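Local coordinates for AP endonuclease, family protein 2 (Mycobacterium smegmatis, PDB 5TNV), which binds a magnesium ion in a xylose isomerase-like TIM barrel and may act as an endonuclease, at residues E87-R90 against T91-D95; R286-E290 against L291-G295; E312-E315 against Y316-V320. All blocks are in the same frame, centred on the assembly; numbering follows the deposited sequence.

Contact 1: E87-R90 against T91-D95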
loop_
_atom_site.group_PDB
_atom_site.type_symbol
_atom_site.label_atom_id
_atom_site.label_comp_id
_atom_site.label_asym_id
_atom_site.label_seq_id
_atom_site.Cartn_x
_atom_site.Cartn_y
_atom_site.Cartn_z
ATOM N N GLU A 87 -40.143 2.673 -2.006
ATOM C CA GLU A 87 -40.367 1.382 -2.620
ATOM C C GLU A 87 -39.651 1.245 -3.965
ATOM O O GLU A 87 -39.167 0.144 -4.249
ATOM C CB GLU A 87 -41.883 1.066 -2.703
ATOM C CG GLU A 87 -42.588 0.895 -1.377
ATOM C CD GLU A 87 -41.919 -0.122 -0.443
ATOM O OE1 GLU A 87 -41.459 -1.158 -0.988
ATOM O OE2 GLU A 87 -41.847 0.149 0.786
ATOM N N GLU A 88 -39.499 2.311 -4.746
ATOM C CA GLU A 88 -38.692 2.279 -5.939
ATOM C C GLU A 88 -37.248 1.881 -5.587
ATOM O O GLU A 88 -36.603 1.059 -6.253
ATOM C CB GLU A 88 -38.697 3.596 -6.670
ATOM C CG GLU A 88 -39.875 4.083 -7.371
ATOM C CD GLU A 88 -39.785 5.325 -8.206
ATOM O OE1 GLU A 88 -38.706 5.721 -8.432
ATOM O OE2 GLU A 88 -40.876 5.853 -8.606
ATOM N N PHE A 89 -36.730 2.526 -4.532
ATOM C CA PHE A 89 -35.389 2.243 -4.048
ATOM C C PHE A 89 -35.249 0.802 -3.579
ATOM O O PHE A 89 -34.280 0.126 -3.909
ATOM C CB PHE A 89 -35.094 3.239 -2.910
ATOM C CG PHE A 89 -33.730 3.016 -2.287
ATOM C CD1 PHE A 89 -32.595 3.624 -2.791
ATOM C CD2 PHE A 89 -33.577 2.212 -1.192
ATOM C CE1 PHE A 89 -31.346 3.400 -2.189
ATOM C CE2 PHE A 89 -32.366 1.925 -0.600
ATOM C CZ PHE A 89 -31.222 2.525 -1.136
ATOM N N ARG A 90 -36.222 0.331 -2.791
ATOM C CA ARG A 90 -36.187 -1.017 -2.262
ATOM C C ARG A 90 -36.079 -2.038 -3.390
ATOM O O ARG A 90 -35.358 -3.053 -3.311
ATOM C CB ARG A 90 -37.396 -1.315 -1.386
ATOM C CG ARG A 90 -37.230 -2.473 -0.421
ATOM C CD ARG A 90 -38.501 -2.706 0.351
ATOM N NE ARG A 90 -39.108 -1.559 1.069
ATOM C CZ ARG A 90 -38.673 -1.145 2.263
ATOM N NH1 ARG A 90 -37.622 -1.650 2.866
ATOM N NH2 ARG A 90 -39.244 -0.151 2.879
ATOM N N THR A 91 -36.825 -1.805 -4.494
ATOM C CA THR A 91 -36.830 -2.702 -5.628
ATOM C C THR A 91 -35.422 -2.763 -6.276
ATOM O O THR A 91 -34.927 -3.848 -6.531
ATOM C CB THR A 91 -37.851 -2.264 -6.659
ATOM O OG1 THR A 91 -39.132 -2.388 -6.025
ATOM C CG2 THR A 91 -37.857 -3.161 -7.869
ATOM N N VAL A 92 -34.812 -1.594 -6.521
ATOM C CA VAL A 92 -33.484 -1.668 -7.184
ATOM C C VAL A 92 -32.424 -2.200 -6.251
ATOM O O VAL A 92 -31.529 -2.918 -6.715
ATOM C CB VAL A 92 -33.052 -0.366 -7.866
ATOM C CG1 VAL A 92 -34.012 -0.005 -8.993
ATOM C CG2 VAL A 92 -32.916 0.778 -6.937
ATOM N N LEU A 93 -32.520 -1.940 -4.949
ATOM C CA LEU A 93 -31.594 -2.529 -3.993
ATOM C C LEU A 93 -31.612 -4.060 -4.086
ATOM O O LEU A 93 -30.546 -4.687 -4.206
ATOM C CB LEU A 93 -32.000 -2.023 -2.601
ATOM C CG LEU A 93 -31.135 -2.528 -1.438
ATOM C CD1 LEU A 93 -29.743 -1.927 -1.484
ATOM C CD2 LEU A 93 -31.851 -2.241 -0.121
ATOM N N ALA A 94 -32.796 -4.647 -4.078
ATOM C CA ALA A 94 -32.946 -6.094 -4.219
ATOM C C ALA A 94 -32.495 -6.580 -5.590
ATOM O O ALA A 94 -31.809 -7.611 -5.676
ATOM C CB ALA A 94 -34.397 -6.503 -3.929
ATOM N N ASP A 95 -32.887 -5.859 -6.649
ATOM C CA ASP A 95 -32.535 -6.278 -7.997
ATOM C C ASP A 95 -31.025 -6.343 -8.191
ATOM O O ASP A 95 -30.516 -7.179 -8.956
ATOM C CB ASP A 95 -33.151 -5.368 -9.006
ATOM C CG ASP A 95 -33.220 -5.855 -10.432
ATOM O OD1 ASP A 95 -33.212 -7.084 -10.713
ATOM O OD2 ASP A 95 -33.302 -4.997 -11.341
#
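Phe89 and Leu93, one turn apart on helix 83-95, put their ends together on the buried side of this amphipathic helix, which forms the crossover of the beta-alpha-beta unit between strands 68-70 and 99-104 of the TIM barrel. Atom CE2 of the Phe89 ring lies 4.2 Å from CD2 of Leu93, the methyl meeting the ring obliquely. Both side chains have CG anti to the backbone N, and both rest on Ile100 of strand 99-104 and on Phe133 at the end of helix 116-133. The backbone is tight here as well: Leu93 N donates to Phe89 O at 2.9 Å, nearly in line with the carbonyl bond. Beside this pair, Val92 turns to helix 51-63 and packs on Ala51 and Ala55, while its CG2 stays 3.4 Å from Phe89 O.

The flank carrying Glu87 and Thr91 is the looser, solvent side, and Arg90 spans from it to helix 116-133. Glu87 and Arg90 form a salt bridge, with NE of Arg90 3.1 Å from OE1 of Glu87. The carboxylate carbon CD of Glu87 lies at the guanidinium edge, in its plane, whereas NE approaches OE1 on the syn side but 29° out of the carboxylate plane. A bend at chi3 (-53°) turns the arginine back toward Glu87, and its NH1 bonds Ser132 OG while the group makes a cation-pi contact with Phe133. On the exposed flank Thr91 N bonds Glu87 O, and the hydroxyl OG1 of Thr91 lies 3.1 Å from that same Glu87 O.

Contact 2: R286-E290 against L291-G295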
loop_
_atom_site.group_PDB
_atom_site.type_symbol
_atom_site.label_atom_id
_atom_site.label_comp_id
_atom_site.label_asym_id
_atom_site.label_seq_id
_atom_site.Cartn_x
_atom_site.Cartn_y
_atom_site.Cartn_z
ATOM N N ARG A 286 -9.773 -9.763 16.333
ATOM C CA ARG A 286 -9.838 -10.895 17.241
ATOM C C ARG A 286 -10.089 -10.446 18.662
ATOM O O ARG A 286 -10.859 -11.106 19.395
ATOM C CB ARG A 286 -8.549 -11.726 17.167
ATOM C CG ARG A 286 -8.557 -12.722 16.013
ATOM C CD ARG A 286 -7.177 -13.311 15.800
ATOM N NE ARG A 286 -7.309 -14.502 14.967
ATOM C CZ ARG A 286 -7.492 -15.750 15.335
ATOM N NH1 ARG A 286 -7.608 -16.684 14.389
ATOM N NH2 ARG A 286 -7.564 -16.134 16.583
ATOM N N LEU A 287 -9.493 -9.345 19.108
ATOM C CA LEU A 287 -9.734 -8.781 20.411
ATOM C C LEU A 287 -11.210 -8.431 20.569
ATOM O O LEU A 287 -11.834 -8.727 21.591
ATOM C CB LEU A 287 -8.867 -7.529 20.643
ATOM C CG LEU A 287 -9.089 -6.833 21.981
ATOM C CD1 LEU A 287 -8.735 -7.752 23.136
ATOM C CD2 LEU A 287 -8.299 -5.516 21.978
ATOM N N ALA A 288 -11.773 -7.763 19.557
ATOM C CA ALA A 288 -13.185 -7.416 19.608
ATOM C C ALA A 288 -14.037 -8.646 19.869
ATOM O O ALA A 288 -14.909 -8.652 20.713
ATOM C CB ALA A 288 -13.580 -6.715 18.296
ATOM N N LEU A 289 -13.775 -9.714 19.103
ATOM C CA LEU A 289 -14.529 -10.931 19.270
ATOM C C LEU A 289 -14.392 -11.451 20.686
ATOM O O LEU A 289 -15.380 -11.888 21.291
ATOM C CB LEU A 289 -14.118 -11.984 18.255
ATOM C CG LEU A 289 -14.347 -11.713 16.845
ATOM C CD1 LEU A 289 -13.826 -12.819 15.968
ATOM C CD2 LEU A 289 -15.812 -11.600 16.629
ATOM N N GLU A 290 -13.172 -11.458 21.211
ATOM C CA GLU A 290 -12.891 -11.949 22.579
ATOM C C GLU A 290 -13.680 -11.151 23.595
ATOM O O GLU A 290 -14.144 -11.722 24.588
ATOM C CB GLU A 290 -11.398 -11.824 22.860
ATOM C CG GLU A 290 -10.974 -12.107 24.259
ATOM C CD GLU A 290 -9.522 -11.710 24.547
ATOM O OE1 GLU A 290 -8.743 -11.397 23.604
ATOM O OE2 GLU A 290 -9.212 -11.715 25.753
ATOM N N LEU A 291 -13.829 -9.844 23.343
ATOM C CA LEU A 291 -14.550 -8.923 24.216
ATOM C C LEU A 291 -16.055 -8.963 23.995
ATOM O O LEU A 291 -16.753 -8.177 24.653
ATOM C CB LEU A 291 -13.994 -7.516 24.074
ATOM C CG LEU A 291 -12.567 -7.306 24.519
ATOM C CD1 LEU A 291 -12.042 -5.931 24.127
ATOM C CD2 LEU A 291 -12.467 -7.518 26.012
ATOM N N GLY A 292 -16.581 -9.852 23.135
ATOM C CA GLY A 292 -18.004 -10.030 22.949
ATOM C C GLY A 292 -18.615 -9.152 21.868
ATOM O O GLY A 292 -19.837 -9.070 21.813
ATOM N N TYR A 293 -17.823 -8.560 20.993
ATOM C CA TYR A 293 -18.349 -7.725 19.939
ATOM C C TYR A 293 -19.188 -8.560 19.000
ATOM O O TYR A 293 -18.747 -9.616 18.540
ATOM C CB TYR A 293 -17.168 -7.044 19.184
ATOM C CG TYR A 293 -17.719 -6.160 18.075
ATOM C CD1 TYR A 293 -18.294 -4.939 18.347
ATOM C CD2 TYR A 293 -17.714 -6.564 16.727
ATOM C CE1 TYR A 293 -18.799 -4.120 17.358
ATOM C CE2 TYR A 293 -18.264 -5.780 15.710
ATOM C CZ TYR A 293 -18.812 -4.558 16.038
ATOM O OH TYR A 293 -19.397 -3.743 15.139
ATOM N N THR A 294 -20.376 -8.079 18.666
ATOM C CA THR A 294 -21.275 -8.771 17.731
ATOM C C THR A 294 -21.927 -7.892 16.696
ATOM O O THR A 294 -22.705 -8.397 15.890
ATOM C CB THR A 294 -22.424 -9.481 18.517
ATOM O OG1 THR A 294 -23.188 -8.488 19.232
ATOM C CG2 THR A 294 -21.898 -10.492 19.507
ATOM N N GLY A 295 -21.620 -6.599 16.650
ATOM C CA GLY A 295 -22.291 -5.709 15.722
ATOM C C GLY A 295 -21.813 -5.806 14.305
ATOM O O GLY A 295 -20.741 -6.352 14.026
HETATM O O HOH W 1 -18.029 -11.849 20.029
#
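The Tyr293 ring meets Ala288 CB obliquely, 4.2 Å from ring atom CG, and the peptide nitrogen Gly295 N lies over one face, 3.5 Å above the plane and displaced toward the rim. Trp251 packs against the same ring edge-to-face, and Trp27 also touches it. With CG anti to the backbone N (chi1 180°), the ring extends beyond the helix end while CB of Tyr293 stays 3.7 Å from Ala288 CB.

The backbone beneath these side chains closes helix 281-290 with a Schellman motif: Tyr293 N reaches back to Ala288 O at 2.9 Å, and Gly292 N to Leu289 O. The latter donor stands well above the carbonyl plane, 66° out of it. Gly292 takes a positive phi of 90°, a conformation readily open to a residue with no side chain. A water donates to both Leu289 O and Tyr293 O, bridging the last helical turn to the departing chain.

On another side of the turn, the Leu287 and Leu291 side chains meet at a slant, CG of Leu287 lying 3.8 Å from CD1 of Leu291. Leu245 covers Leu291 and Ala288, whereas Leu289 packs on Leu321 and Ala324 of helix 306-325.

Contact 3: E312-E315 against Y316-V320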
loop_
_atom_site.group_PDB
_atom_site.type_symbol
_atom_site.label_atom_id
_atom_site.label_comp_id
_atom_site.label_asym_id
_atom_site.label_seq_id
_atom_site.Cartn_x
_atom_site.Cartn_y
_atom_site.Cartn_z
ATOM N N GLU A 312 -11.582 -4.440 -0.969
ATOM C CA GLU A 312 -10.481 -5.252 -0.444
ATOM C C GLU A 312 -10.638 -5.434 1.051
ATOM O O GLU A 312 -10.373 -6.532 1.603
ATOM C CB GLU A 312 -9.140 -4.638 -0.790
ATOM C CG GLU A 312 -8.762 -4.745 -2.227
ATOM C CD GLU A 312 -7.322 -4.417 -2.586
ATOM O OE1 GLU A 312 -6.598 -3.957 -1.753
ATOM O OE2 GLU A 312 -6.972 -4.639 -3.773
ATOM N N ASN A 313 -11.038 -4.386 1.763
ATOM C CA ASN A 313 -11.217 -4.470 3.202
ATOM C C ASN A 313 -12.283 -5.463 3.593
ATOM O O ASN A 313 -12.134 -6.179 4.603
ATOM C CB ASN A 313 -11.511 -3.077 3.776
ATOM C CG ASN A 313 -10.298 -2.158 3.750
ATOM O OD1 ASN A 313 -9.164 -2.583 3.492
ATOM N ND2 ASN A 313 -10.533 -0.888 4.063
ATOM N N ARG A 314 -13.365 -5.578 2.805
ATOM C CA ARG A 314 -14.388 -6.562 3.112
ATOM C C ARG A 314 -13.806 -7.981 3.028
ATOM O O ARG A 314 -14.019 -8.814 3.908
ATOM C CB ARG A 314 -15.581 -6.433 2.150
ATOM C CG ARG A 314 -16.506 -7.645 2.245
ATOM C CD ARG A 314 -17.689 -7.582 1.269
ATOM N NE ARG A 314 -18.329 -8.930 1.177
ATOM C CZ ARG A 314 -17.803 -9.899 0.471
ATOM N NH1 ARG A 314 -16.741 -9.759 -0.247
ATOM N NH2 ARG A 314 -18.412 -11.062 0.508
ATOM N N GLU A 315 -13.071 -8.263 1.948
ATOM C CA GLU A 315 -12.472 -9.587 1.799
ATOM C C GLU A 315 -11.518 -9.879 2.951
ATOM O O GLU A 315 -11.438 -11.012 3.432
ATOM C CB GLU A 315 -11.786 -9.722 0.452
ATOM C CG GLU A 315 -12.763 -9.783 -0.691
ATOM C CD GLU A 315 -12.142 -9.923 -2.050
ATOM O OE1 GLU A 315 -10.922 -9.942 -2.130
ATOM O OE2 GLU A 315 -12.912 -9.990 -3.049
ATOM N N TYR A 316 -10.762 -8.867 3.372
ATOM C CA TYR A 316 -9.843 -8.980 4.495
ATOM C C TYR A 316 -10.564 -9.370 5.770
ATOM O O TYR A 316 -10.152 -10.302 6.468
ATOM C CB TYR A 316 -9.110 -7.642 4.632
ATOM C CG TYR A 316 -8.237 -7.570 5.866
ATOM C CD1 TYR A 316 -6.931 -8.034 5.795
ATOM C CD2 TYR A 316 -8.662 -7.059 7.072
ATOM C CE1 TYR A 316 -6.088 -8.011 6.877
ATOM C CE2 TYR A 316 -7.813 -6.993 8.148
ATOM C CZ TYR A 316 -6.517 -7.471 8.052
ATOM O OH TYR A 316 -5.683 -7.387 9.143
ATOM N N ILE A 317 -11.616 -8.633 6.105
ATOM C CA ILE A 317 -12.385 -8.907 7.318
ATOM C C ILE A 317 -12.944 -10.326 7.263
ATOM O O ILE A 317 -12.909 -11.058 8.257
ATOM C CB ILE A 317 -13.496 -7.854 7.529
ATOM C CG1 ILE A 317 -12.916 -6.460 7.752
ATOM C CG2 ILE A 317 -14.439 -8.254 8.649
ATOM C CD1 ILE A 317 -13.911 -5.349 7.607
ATOM N N LEU A 318 -13.479 -10.736 6.115
ATOM C CA LEU A 318 -14.048 -12.067 5.999
ATOM C C LEU A 318 -12.971 -13.115 6.295
ATOM O O LEU A 318 -13.286 -14.095 6.984
ATOM C CB LEU A 318 -14.683 -12.187 4.618
ATOM C CG LEU A 318 -15.229 -13.567 4.253
ATOM C CD1 LEU A 318 -16.368 -13.935 5.186
ATOM C CD2 LEU A 318 -15.611 -13.592 2.780
ATOM N N GLN A 319 -11.749 -12.967 5.835
ATOM C CA GLN A 319 -10.710 -13.966 6.143
ATOM C C GLN A 319 -10.420 -13.942 7.628
ATOM O O GLN A 319 -10.207 -15.031 8.227
ATOM C CB GLN A 319 -9.473 -13.736 5.278
ATOM C CG GLN A 319 -8.445 -14.857 5.410
ATOM C CD GLN A 319 -7.534 -14.851 6.635
ATOM O OE1 GLN A 319 -7.195 -13.796 7.187
ATOM N NE2 GLN A 319 -7.166 -16.023 7.096
ATOM N N VAL A 320 -10.247 -12.798 8.243
ATOM C CA VAL A 320 -9.921 -12.710 9.654
ATOM C C VAL A 320 -11.023 -13.411 10.470
ATOM O O VAL A 320 -10.730 -14.204 11.371
ATOM C CB VAL A 320 -9.716 -11.243 10.095
ATOM C CG1 VAL A 320 -9.597 -11.124 11.614
ATOM C CG2 VAL A 320 -8.471 -10.639 9.440
#
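Ile317 lies over the carbonyl of Asn313, with CG1 only 3.3 Å from Asn313 O and CD1 following at 3.6 Å. Its CG1 is anti to the carbonyl carbon, beside the backbone N (chi1 -64°), which brings that branch back along the preceding turn. The same oxygen accepts the N-H of Ile317 at 2.9 Å.

Tyr316 leaves the helix in a different direction: its CB stays 3.4 Å from Asn313 O, but the ring leads away from residues 312-315. CG2 of Val320, one turn later, lies 3.9 Å above one ring face, offset toward the rim, and OH of Tyr316 bonds Asp305 of the second subunit. Arg314 and Leu318 run out on yet another side, where they meet only loosely. The Asn313 amide oxygen OD1 accepts from Leu274 N, while the Glu312 carboxylate bonds Tyr276 OH and makes a salt bridge to Lys275, both of the third subunit.

Ile317 rests on Ile29, Phe297 and Cys299, and Asn313 also touches Cys299. This is the division of faces expected of an outer TIM-barrel helix, one side laid on parallel strands 29-32 and 297-299 and, here, others turned to neighbouring subunits.

The three contacts follow one another along the chain within the xylose isomerase-like TIM barrel; contacts 1 and 3 lie within outer helices, and contact 2 at the end of helix 281-290 and in the loop after it. Contact 1, on helix 83-95, belongs to an early beta-alpha-beta unit and lies about 33 Å from contact 2 and 27 Å from contact 3, centre to centre. Contacts 2 and 3 are closer neighbours, with centres about 16 Å apart and nearest atoms about 5 Å apart; helices 281-290 and 306-325 pack together and are joined through strand 297-299, which lies next to 29-32 as the barrel closes. Contact 1 is remote from the magnesium site, whereas Tyr293 and Asn313 each have side chains about 12 Å from the ion.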